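Local coordinates for aq_2013 protein (PDB 2P6C) that is of unknown function but belongs to the uncharacterised UPF0047 (YjbQ) family and packs as a three-subunit assembly in the crystal, at residues K27-S32 against I132-E137; S49-D54 against F118-D123; E65-L70 against N93-L98; A71-D76 against G83-D88. All coordinates share one frame; numbering follows the deposited sequence.

In the fold
Interactions 1 to 3 are buried, whereas interaction 4 is partly buried and its centre is about 20 Å from the centre of the chain. Interaction 1 seats helix 22-32 on the four-stranded sheet by apolar contacts; interaction 2, its centre about 4 Å from the chain's centre, pairs two strands of the three-stranded sheet through backbone hydrogen bonds. Interaction 3 packs helices 57-70 and 87-96 through leucines, and touches interaction 2 where Val50 N probably bonds Leu98 O. Interaction 4 joins the loop between those helices to the start of 87-96 with water and carboxylates, and Glu68 OE2 to Tyr73 N ties it to interaction 3. Interactions 1 and 4, centres about 37 Å apart, mark opposite sides of the subunit.

Interaction 1: K27-S32 against I132-E137; sequences KAVEES and IKIIGE
Ile134 and Ile132 of strand 128-136 meet Ala28, Val29 and Ser32 of helix 22-32, a helix laid against one face of a four-stranded antiparallel sheet. The two short segments approach to 9.5 Å between axes and cross at -39°. Ile134 has the largest share of the contact. Its CD1 rests 3.7 Å from Val29 CA and 3.8 Å from Val29 CG2, and the Val29 and Ile134 side chains cross at about a right angle. Its other branch, CG2, faces the last turn of the helix and comes within 3.9 Å of Ser32 OG. One turn earlier Ala28 CB fits against Ile132, 4.0 Å from CD1 and equally near CG2. Tyr4 of the adjacent strand 2-10 touches Ala28, Ser32 and Ile134, while Ile104 of strand 99-104 reaches Val29 and Ile134. Lys133 and Ile135, which do not touch the helix segment, turn to other company: Lys133 NZ forms a salt bridge with Glu36 of the second subunit, and Ile135 packs on its counterparts in both other subunits. An alanine in place of Ser32 would probably leave Val29 O and Val34 N without their hydroxyl partner and weaken the packing on Ile134 CG2. In the crystal structure that hydroxyl, set between backbone N and carbonyl carbon (chi1 84°), donates to Val29 O at 2.9 Å from OG, approaching 29° out of the carbonyl plane.

Interaction 2: S49-D54 against F118-D123; sequences SVIIQD and FYAEFD
Phe118, Ser49 and Ile51 bury the most surface where strands 48-53 and 116-121 pair antiparallel. The Phe118 and Ile51 backbones form a hydrogen-bonded pair: Phe118 N to Ile51 O is 2.8 Å and nearly straight at 178°, and Ile51 N to Phe118 O is 3.1 Å. Ser49 repeats the pattern with Ala120, its N lying 3.0 Å from Ala120 O and its O 2.6 Å from Ala120 N. Between them, Val50 and Tyr119 are a non-hydrogen-bonded pair. The Phe118 ring ends beside Gln53 and Asp54, CE1 lying 3.6 Å from Asp54 O and 3.9 Å from Gln53 CB. Ile51 holds CG1 between backbone N and carbonyl carbon (chi1 65°), and its CD1 lies 4.1 Å from Ala120 CB on the same face of the sheet. Ser49 OG, hydrogen-bonded to Thr96 OG1, lies 3.8 Å from CE2 at the edge of the Phe122 ring. An alanine in place of Phe118 would probably open a gap beside Gln53 CB and Asp54 O and leave the His60 ring without its aromatic partner. Strand 116-121 is the middle strand of this three-stranded sheet, with 17-20 along its other edge. The face of Val50 and Tyr119 lies on Val130 of strand 128-136; from the opposite face Ile51 touches Thr96 of helix 87-96, while beyond the strand end Phe122 packs between that helix and Leu67 of helix 57-70.

Interaction 3: E65-L70 against N93-L98; sequences EWLEKL and NLLTHL
Thr96 OG1 is hydrogen-bonded to Lys92 O, one turn earlier in its own helix, and to Ser49 OG of the neighbouring strand, while the other branch of the same residue reaches across to Leu67. With chi1 55° the hydroxyl sits between backbone N and carbonyl carbon, and CG2 is anti to the carbonyl carbon, 3.8 Å from Leu67 CD2. The Leu67 and Thr96 side chains cross at about a right angle. Leu95 does the larger share of the work. Its CD1 is shared by three residues: Leu70 CB at 3.7 Å, Leu67 CD2 at 3.8 Å, and Trp66 CZ3 at 4.1 Å, where the methyl stands over one face of the indole. The Leu67 and Leu95 side chains lie antiparallel to each other as they pass. This is helix-helix packing, in which the C-terminal parts of 57-70 and 87-96, the two helices that follow strand 48-53, meet through leucines and a tryptophan. Within the first helix Leu70 CG lies 3.7 Å above the same face of the Trp66 ring that Leu95 CD1 meets, offset toward the rim. The contact continues into the trimer: Trp66 NE1 donates to Leu70 O of the third subunit, and Leu95 packs on Trp66 of the second. After Thr96 the helix ends, and His97, with positive phi (74°), meets His97 of both other subunits edge-to-face.

Interaction 4: A71-D76 against G83-D88; sequences APYRPD and GEDNGD. With PO4 (phosphate ion), chain E.
The loop that follows helix 57-70 folds back here onto the N-terminal end of helix 87-96, which begins at Gly87 with Asn86 in the N-cap position. Asp88 is the centre of the contact. Its CB lies 3.3 Å from both Ala71 O and Pro72 O, and with CG between backbone N and carbonyl carbon (chi1 72°) the carboxylate stands beside Tyr73, CG at 3.7 Å from Tyr73 CA. The Tyr73 ring meets the second segment with its edge: CE1 approaches Asp85 O to 3.6 Å, and Asp85 OD2, in the ring plane, lies 3.6 Å from the OH. The ring and Asp85 carboxylate planes are 84° apart. A water bridges the two segments, accepting from Arg74 N and, at 3.1 Å, from Asp88 N, with Asp88 OD1 closest to it at 2.7 Å. At the N-cap residue, Asn86 ND2 donates to phosphate O2 at 3.0 Å (159°) and to Asp123 OD2. His90 and His79 also bind this ion, which probably came from the crystallisation liquor; the modelled link between Glu84 and the phosphate is doubtful. Asp88 OD2 forms salt bridges with Lys92 and Arg16, two cations that Glu68 also engages. With those two cations beside it, the Asp88 carboxylate is likely to stay ionised; its polar link to the loop segment runs through the water, while the direct contacts are van der Waals.

Interaction 1: K27-S32 against I132-E137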
# COMPACT_ATOMS: atom_id res chain seq x y z
N LYS A 27 -3.26 -7.83 -20.51
CA LYS A 27 -3.55 -9.10 -21.15
C LYS A 27 -4.38 -9.97 -20.24
O LYS A 27 -5.29 -10.67 -20.66
CB LYS A 27 -2.26 -9.84 -21.45
CG LYS A 27 -2.47 -10.99 -22.43
CD LYS A 27 -1.21 -11.83 -22.64
CE LYS A 27 -1.44 -13.04 -23.54
NZ LYS A 27 -0.17 -13.71 -23.81
N ALA A 28 -4.04 -9.93 -18.96
CA ALA A 28 -4.75 -10.74 -17.97
C ALA A 28 -6.18 -10.22 -17.80
O ALA A 28 -7.12 -11.01 -17.68
CB ALA A 28 -4.01 -10.72 -16.65
N VAL A 29 -6.33 -8.89 -17.79
CA VAL A 29 -7.66 -8.31 -17.63
C VAL A 29 -8.56 -8.72 -18.79
O VAL A 29 -9.74 -9.01 -18.62
CB VAL A 29 -7.57 -6.77 -17.59
CG1 VAL A 29 -8.91 -6.15 -17.97
CG2 VAL A 29 -7.18 -6.32 -16.20
N GLU A 30 -8.01 -8.78 -19.99
CA GLU A 30 -8.79 -9.20 -21.15
C GLU A 30 -9.24 -10.67 -21.05
O GLU A 30 -10.39 -10.98 -21.26
CB GLU A 30 -8.00 -8.96 -22.44
CG GLU A 30 -8.77 -9.43 -23.68
CD GLU A 30 -8.24 -8.84 -24.99
OE1 GLU A 30 -7.19 -8.18 -24.97
OE2 GLU A 30 -8.90 -9.05 -26.01
N GLU A 31 -8.26 -11.56 -20.73
CA GLU A 31 -8.46 -13.01 -20.54
C GLU A 31 -9.55 -13.33 -19.46
O GLU A 31 -10.13 -14.41 -19.42
CB GLU A 31 -7.10 -13.65 -20.18
CG GLU A 31 -6.07 -13.59 -21.34
CD GLU A 31 -4.70 -14.13 -20.91
OE1 GLU A 31 -4.49 -14.33 -19.72
OE2 GLU A 31 -3.86 -14.36 -21.78
N SER A 32 -9.70 -12.40 -18.52
CA SER A 32 -10.57 -12.64 -17.36
C SER A 32 -12.02 -12.39 -17.75
O SER A 32 -12.94 -12.84 -17.08
CB SER A 32 -10.21 -11.69 -16.21
OG SER A 32 -10.85 -10.44 -16.37
N ILE A 132 -1.26 -11.94 -10.30
CA ILE A 132 -2.37 -11.11 -10.74
C ILE A 132 -3.66 -11.80 -10.35
O ILE A 132 -3.94 -12.89 -10.77
CB ILE A 132 -2.36 -10.95 -12.27
CG1 ILE A 132 -1.09 -10.26 -12.74
CG2 ILE A 132 -3.56 -10.06 -12.70
CD1 ILE A 132 -0.88 -10.35 -14.25
N LYS A 133 -4.42 -11.14 -9.49
CA LYS A 133 -5.67 -11.73 -9.08
C LYS A 133 -6.81 -10.77 -9.35
O LYS A 133 -6.84 -9.65 -8.85
CB LYS A 133 -5.58 -12.04 -7.58
CG LYS A 133 -6.75 -12.90 -7.10
CD LYS A 133 -6.69 -14.32 -7.67
CE LYS A 133 -7.41 -15.33 -6.77
NZ LYS A 133 -6.93 -16.68 -7.06
N ILE A 134 -7.72 -11.24 -10.23
CA ILE A 134 -8.86 -10.43 -10.64
C ILE A 134 -10.18 -11.04 -10.18
O ILE A 134 -10.39 -12.24 -10.24
CB ILE A 134 -8.86 -10.38 -12.18
CG1 ILE A 134 -7.62 -9.60 -12.64
CG2 ILE A 134 -10.12 -9.61 -12.64
CD1 ILE A 134 -7.31 -9.57 -14.15
N ILE A 135 -11.08 -10.18 -9.67
CA ILE A 135 -12.46 -10.59 -9.25
C ILE A 135 -13.40 -9.51 -9.73
O ILE A 135 -13.05 -8.33 -9.79
CB ILE A 135 -12.65 -10.91 -7.74
CG1 ILE A 135 -12.38 -9.65 -6.85
CG2 ILE A 135 -11.70 -12.04 -7.24
CD1 ILE A 135 -12.82 -9.72 -5.36
N GLY A 136 -14.64 -9.89 -10.00
CA GLY A 136 -15.65 -8.92 -10.40
C GLY A 136 -16.58 -9.63 -11.36
O GLY A 136 -16.69 -10.86 -11.35
N GLU A 137 -17.25 -8.86 -12.21
CA GLU A 137 -18.25 -9.27 -13.20
C GLU A 137 -17.96 -8.67 -14.58
O GLU A 137 -17.77 -7.47 -14.74
CB GLU A 137 -19.63 -8.81 -12.70
CG GLU A 137 -20.75 -9.78 -13.08
CD GLU A 137 -21.43 -10.29 -11.83
OE1 GLU A 137 -22.30 -9.59 -11.31
OE2 GLU A 137 -21.09 -11.38 -11.38
OXT GLU A 137 -17.90 -9.36 -15.59

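Interaction 2: S49-D54 against F118-D123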
# COMPACT_ATOMS: atom_id res chain seq x y z
N SER A 49 9.05 -5.56 -5.57
CA SER A 49 7.69 -4.99 -5.44
C SER A 49 7.07 -4.66 -6.81
O SER A 49 7.78 -4.44 -7.79
CB SER A 49 7.78 -3.69 -4.60
OG SER A 49 8.22 -3.96 -3.26
N VAL A 50 5.69 -4.75 -6.87
CA VAL A 50 4.90 -4.08 -7.92
C VAL A 50 4.51 -2.71 -7.43
O VAL A 50 3.94 -2.51 -6.36
CB VAL A 50 3.62 -4.87 -8.25
CG1 VAL A 50 2.81 -4.12 -9.34
CG2 VAL A 50 3.96 -6.25 -8.77
N ILE A 51 4.95 -1.74 -8.26
CA ILE A 51 4.79 -0.28 -8.01
C ILE A 51 4.15 0.32 -9.26
O ILE A 51 4.25 -0.22 -10.36
CB ILE A 51 6.13 0.49 -7.57
CG1 ILE A 51 7.14 0.46 -8.71
CG2 ILE A 51 6.77 -0.22 -6.36
CD1 ILE A 51 8.31 1.43 -8.49
N ILE A 52 3.57 1.49 -9.06
CA ILE A 52 3.07 2.32 -10.14
C ILE A 52 3.86 3.60 -10.14
O ILE A 52 3.90 4.33 -9.16
CB ILE A 52 1.59 2.65 -9.93
CG1 ILE A 52 0.73 1.42 -10.28
CG2 ILE A 52 1.16 3.79 -10.87
CD1 ILE A 52 -0.74 1.60 -9.90
N GLN A 53 4.59 3.80 -11.23
CA GLN A 53 5.38 4.99 -11.51
C GLN A 53 4.98 5.51 -12.86
O GLN A 53 4.05 5.04 -13.46
CB GLN A 53 6.82 4.60 -11.61
CG GLN A 53 7.34 4.18 -10.26
CD GLN A 53 7.43 5.39 -9.36
OE1 GLN A 53 8.44 6.07 -9.27
NE2 GLN A 53 6.35 5.58 -8.59
N ASP A 54 5.68 6.53 -13.34
CA ASP A 54 5.48 6.78 -14.76
C ASP A 54 6.72 6.41 -15.57
O ASP A 54 7.67 5.85 -15.05
CB ASP A 54 4.97 8.24 -15.02
CG ASP A 54 6.04 9.31 -14.78
OD1 ASP A 54 7.22 9.02 -14.95
OD2 ASP A 54 5.67 10.45 -14.46
N PHE A 118 5.02 -1.32 -12.84
CA PHE A 118 6.35 -1.90 -12.99
C PHE A 118 6.60 -2.99 -11.97
O PHE A 118 6.01 -2.98 -10.89
CB PHE A 118 7.46 -0.87 -12.78
CG PHE A 118 7.55 0.17 -13.85
CD1 PHE A 118 6.75 1.31 -13.80
CD2 PHE A 118 8.48 0.05 -14.88
CE1 PHE A 118 6.88 2.31 -14.75
CE2 PHE A 118 8.62 1.04 -15.83
CZ PHE A 118 7.82 2.18 -15.77
N TYR A 119 7.47 -3.92 -12.33
CA TYR A 119 7.95 -4.92 -11.40
C TYR A 119 9.30 -4.39 -11.04
O TYR A 119 10.17 -4.28 -11.89
CB TYR A 119 8.13 -6.30 -12.08
CG TYR A 119 8.82 -7.29 -11.17
CD1 TYR A 119 8.24 -7.65 -9.94
CD2 TYR A 119 10.05 -7.87 -11.52
CE1 TYR A 119 8.88 -8.56 -9.10
CE2 TYR A 119 10.69 -8.77 -10.67
CZ TYR A 119 10.10 -9.11 -9.46
OH TYR A 119 10.75 -9.98 -8.58
N ALA A 120 9.43 -3.96 -9.80
CA ALA A 120 10.69 -3.39 -9.38
C ALA A 120 11.52 -4.44 -8.62
O ALA A 120 11.25 -4.80 -7.48
CB ALA A 120 10.37 -2.16 -8.54
N GLU A 121 12.53 -4.98 -9.34
CA GLU A 121 13.39 -6.02 -8.82
C GLU A 121 14.51 -5.38 -7.95
O GLU A 121 15.23 -4.48 -8.37
CB GLU A 121 13.90 -6.88 -10.03
CG GLU A 121 14.88 -7.97 -9.58
CD GLU A 121 14.16 -8.94 -8.66
OE1 GLU A 121 13.49 -9.83 -9.16
OE2 GLU A 121 14.28 -8.78 -7.45
N PHE A 122 14.69 -5.84 -6.71
CA PHE A 122 15.73 -5.29 -5.84
C PHE A 122 16.85 -6.29 -5.52
O PHE A 122 17.87 -5.92 -4.94
CB PHE A 122 15.11 -4.77 -4.54
CG PHE A 122 14.01 -3.77 -4.77
CD1 PHE A 122 14.19 -2.70 -5.64
CD2 PHE A 122 12.78 -3.90 -4.12
CE1 PHE A 122 13.17 -1.78 -5.86
CE2 PHE A 122 11.75 -2.98 -4.33
CZ PHE A 122 11.95 -1.92 -5.21
N ASP A 123 16.64 -7.56 -5.89
CA ASP A 123 17.57 -8.68 -5.73
C ASP A 123 17.28 -9.81 -6.69
O ASP A 123 16.95 -10.93 -6.37
CB ASP A 123 17.46 -9.20 -4.30
CG ASP A 123 18.56 -10.22 -4.00
OD1 ASP A 123 19.59 -10.18 -4.67
OD2 ASP A 123 18.39 -11.01 -3.08

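Interaction 3: E65-L70 against N93-L98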
# COMPACT_ATOMS: atom_id res chain seq x y z
N GLU A 65 18.21 6.33 -6.89
CA GLU A 65 19.07 7.12 -6.01
C GLU A 65 18.40 7.35 -4.63
O GLU A 65 19.01 7.23 -3.58
CB GLU A 65 19.45 8.44 -6.76
CG GLU A 65 20.26 8.19 -8.07
CD GLU A 65 20.67 9.49 -8.80
OE1 GLU A 65 20.00 10.49 -8.62
OE2 GLU A 65 21.66 9.47 -9.52
N TRP A 66 17.06 7.67 -4.61
CA TRP A 66 16.28 7.88 -3.37
C TRP A 66 16.18 6.59 -2.54
O TRP A 66 16.38 6.57 -1.33
CB TRP A 66 14.88 8.34 -3.77
CG TRP A 66 13.99 8.59 -2.60
CD1 TRP A 66 14.07 9.66 -1.70
CD2 TRP A 66 12.78 7.87 -2.26
NE1 TRP A 66 13.04 9.69 -0.82
CE2 TRP A 66 12.20 8.54 -1.16
CE3 TRP A 66 12.17 6.74 -2.77
CZ2 TRP A 66 11.02 8.08 -0.60
CZ3 TRP A 66 10.99 6.28 -2.21
CH2 TRP A 66 10.42 6.95 -1.11
N LEU A 67 15.84 5.48 -3.24
CA LEU A 67 15.86 4.16 -2.59
C LEU A 67 17.23 3.85 -1.92
O LEU A 67 17.30 3.43 -0.77
CB LEU A 67 15.51 3.10 -3.65
CG LEU A 67 14.03 3.10 -4.09
CD1 LEU A 67 13.69 1.95 -5.03
CD2 LEU A 67 13.06 2.99 -2.91
N GLU A 68 18.31 4.05 -2.65
CA GLU A 68 19.62 3.73 -2.10
C GLU A 68 19.90 4.65 -0.91
O GLU A 68 20.50 4.24 0.10
CB GLU A 68 20.68 3.93 -3.18
CG GLU A 68 21.93 3.12 -2.93
CD GLU A 68 21.66 1.65 -2.67
OE1 GLU A 68 20.55 1.17 -2.99
OE2 GLU A 68 22.56 0.97 -2.15
N LYS A 69 19.44 5.89 -1.04
CA LYS A 69 19.61 6.89 0.01
C LYS A 69 18.81 6.52 1.27
O LYS A 69 19.29 6.63 2.39
CB LYS A 69 19.12 8.23 -0.54
CG LYS A 69 18.54 9.12 0.56
CD LYS A 69 19.64 9.83 1.35
CE LYS A 69 19.53 11.35 1.27
NZ LYS A 69 20.57 11.95 2.09
N LEU A 70 17.53 6.08 1.08
CA LEU A 70 16.66 5.75 2.23
C LEU A 70 16.88 4.32 2.73
O LEU A 70 16.81 4.03 3.92
CB LEU A 70 15.14 5.91 1.90
CG LEU A 70 14.67 7.33 1.55
CD1 LEU A 70 13.13 7.47 1.50
CD2 LEU A 70 15.15 8.41 2.52
N ASN A 93 11.53 -3.05 -0.29
CA ASN A 93 10.22 -3.68 -0.47
C ASN A 93 9.21 -3.06 0.51
O ASN A 93 8.06 -2.78 0.21
CB ASN A 93 10.37 -5.19 -0.23
CG ASN A 93 9.03 -5.86 -0.01
OD1 ASN A 93 8.59 -6.06 1.12
ND2 ASN A 93 8.37 -6.20 -1.13
N LEU A 94 9.73 -2.85 1.72
CA LEU A 94 8.89 -2.21 2.73
C LEU A 94 8.51 -0.80 2.27
O LEU A 94 7.35 -0.40 2.32
CB LEU A 94 9.68 -2.14 4.05
CG LEU A 94 9.00 -2.90 5.21
CD1 LEU A 94 9.47 -2.41 6.58
CD2 LEU A 94 7.48 -2.75 5.20
N LEU A 95 9.52 -0.05 1.87
CA LEU A 95 9.45 1.35 1.40
C LEU A 95 8.41 1.58 0.29
O LEU A 95 7.57 2.46 0.35
CB LEU A 95 10.85 1.75 0.91
CG LEU A 95 11.36 3.03 1.58
CD1 LEU A 95 12.37 3.78 0.71
CD2 LEU A 95 10.24 4.03 1.88
N THR A 96 8.60 0.80 -0.78
CA THR A 96 7.79 0.93 -1.99
C THR A 96 6.45 0.21 -1.91
O THR A 96 5.56 0.47 -2.71
CB THR A 96 8.52 0.38 -3.24
OG1 THR A 96 8.93 -0.98 -2.99
CG2 THR A 96 9.74 1.21 -3.57
N HIS A 97 6.32 -0.70 -0.96
CA HIS A 97 5.12 -1.52 -0.80
C HIS A 97 5.08 -2.59 -1.89
O HIS A 97 5.21 -2.29 -3.08
CB HIS A 97 3.84 -0.71 -0.86
CG HIS A 97 2.67 -1.40 -0.23
ND1 HIS A 97 2.74 -1.95 1.03
CD2 HIS A 97 1.41 -1.63 -0.67
CE1 HIS A 97 1.57 -2.49 1.34
NE2 HIS A 97 0.75 -2.31 0.33
N LEU A 98 4.86 -3.83 -1.49
CA LEU A 98 4.90 -5.01 -2.40
C LEU A 98 3.81 -5.02 -3.51
O LEU A 98 3.93 -5.70 -4.53
CB LEU A 98 4.79 -6.28 -1.55
CG LEU A 98 3.34 -6.71 -1.29
CD1 LEU A 98 3.25 -8.17 -0.84
CD2 LEU A 98 2.67 -5.88 -0.20

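Interaction 4: A71-D76 against G83-D88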
# COMPACT_ATOMS: atom_id res chain seq x y z
N ALA A 71 17.22 3.39 1.81
CA ALA A 71 17.44 2.00 2.19
C ALA A 71 18.69 1.43 1.52
O ALA A 71 18.65 0.56 0.67
CB ALA A 71 16.21 1.19 1.80
N PRO A 72 19.83 1.95 1.96
CA PRO A 72 21.13 1.73 1.34
C PRO A 72 21.64 0.30 1.52
O PRO A 72 21.45 -0.34 2.56
CB PRO A 72 22.12 2.68 2.01
CG PRO A 72 21.58 2.69 3.43
CD PRO A 72 20.00 2.71 3.20
N TYR A 73 22.28 -0.24 0.46
CA TYR A 73 23.03 -1.44 0.73
C TYR A 73 23.95 -1.15 1.89
O TYR A 73 24.47 -0.10 2.10
CB TYR A 73 23.92 -1.81 -0.47
CG TYR A 73 24.94 -2.82 -0.03
CD1 TYR A 73 24.61 -4.18 -0.05
CD2 TYR A 73 26.21 -2.43 0.37
CE1 TYR A 73 25.56 -5.13 0.31
CE2 TYR A 73 27.16 -3.38 0.74
CZ TYR A 73 26.83 -4.72 0.71
OH TYR A 73 27.76 -5.67 1.10
N ARG A 74 24.10 -2.22 2.71
CA ARG A 74 24.94 -2.12 3.87
C ARG A 74 25.53 -3.48 4.12
O ARG A 74 24.83 -4.48 4.08
CB ARG A 74 24.09 -1.71 5.07
CG ARG A 74 23.89 -0.20 5.17
CD ARG A 74 23.93 0.29 6.63
NE ARG A 74 25.19 -0.11 7.25
CZ ARG A 74 25.94 0.86 7.79
NH1 ARG A 74 25.51 2.11 7.81
NH2 ARG A 74 27.19 0.58 8.18
N PRO A 75 26.75 -3.58 4.51
CA PRO A 75 27.40 -4.84 4.82
C PRO A 75 27.11 -5.43 6.24
O PRO A 75 27.23 -6.60 6.53
CB PRO A 75 28.90 -4.59 4.71
CG PRO A 75 29.10 -3.16 5.15
CD PRO A 75 27.76 -2.50 4.57
N ASP A 76 26.68 -4.48 7.11
CA ASP A 76 26.48 -4.78 8.53
C ASP A 76 24.99 -5.02 8.97
O ASP A 76 24.65 -5.00 10.11
CB ASP A 76 27.15 -3.67 9.41
CG ASP A 76 26.73 -2.25 9.00
OD1 ASP A 76 25.86 -2.14 8.13
OD2 ASP A 76 27.25 -1.27 9.57
N GLY A 83 24.50 -14.79 6.17
CA GLY A 83 25.37 -14.75 4.98
C GLY A 83 24.68 -14.09 3.77
O GLY A 83 25.25 -13.97 2.69
N GLU A 84 23.42 -13.70 3.97
CA GLU A 84 22.67 -13.00 2.89
C GLU A 84 22.89 -11.53 3.11
O GLU A 84 22.70 -11.01 4.20
CB GLU A 84 21.11 -13.30 2.81
CG GLU A 84 20.78 -14.78 2.92
CD GLU A 84 19.88 -15.17 1.77
OE1 GLU A 84 18.72 -14.79 1.79
OE2 GLU A 84 20.38 -15.77 0.82
N ASP A 85 23.28 -10.81 2.07
CA ASP A 85 23.41 -9.39 2.31
C ASP A 85 22.56 -8.58 1.35
O ASP A 85 23.01 -7.63 0.73
CB ASP A 85 24.89 -9.00 2.17
CG ASP A 85 25.39 -9.26 0.75
OD1 ASP A 85 24.61 -9.74 -0.07
OD2 ASP A 85 26.55 -8.96 0.48
N ASN A 86 21.30 -9.00 1.30
CA ASN A 86 20.30 -8.32 0.50
C ASN A 86 19.33 -7.58 1.40
O ASN A 86 18.23 -7.22 1.01
CB ASN A 86 19.56 -9.37 -0.35
CG ASN A 86 18.73 -10.27 0.54
OD1 ASN A 86 18.86 -10.27 1.76
ND2 ASN A 86 17.87 -11.07 -0.12
N GLY A 87 19.77 -7.35 2.64
CA GLY A 87 18.95 -6.63 3.59
C GLY A 87 18.32 -5.38 3.01
O GLY A 87 17.13 -5.12 3.21
N ASP A 88 19.10 -4.60 2.26
CA ASP A 88 18.57 -3.37 1.68
C ASP A 88 17.39 -3.64 0.74
O ASP A 88 16.50 -2.80 0.60
CB ASP A 88 19.66 -2.59 0.92
CG ASP A 88 20.07 -3.26 -0.39
OD1 ASP A 88 20.85 -4.23 -0.35
OD2 ASP A 88 19.60 -2.82 -1.47
P PO4 E . 16.16 -13.79 1.10
O1 PO4 E . 14.85 -14.34 1.20
O2 PO4 E . 16.54 -12.74 1.99
O3 PO4 E . 16.35 -13.26 -0.34
O4 PO4 E . 17.18 -14.81 1.23
O HOH W 1 22.15 -4.74 1.99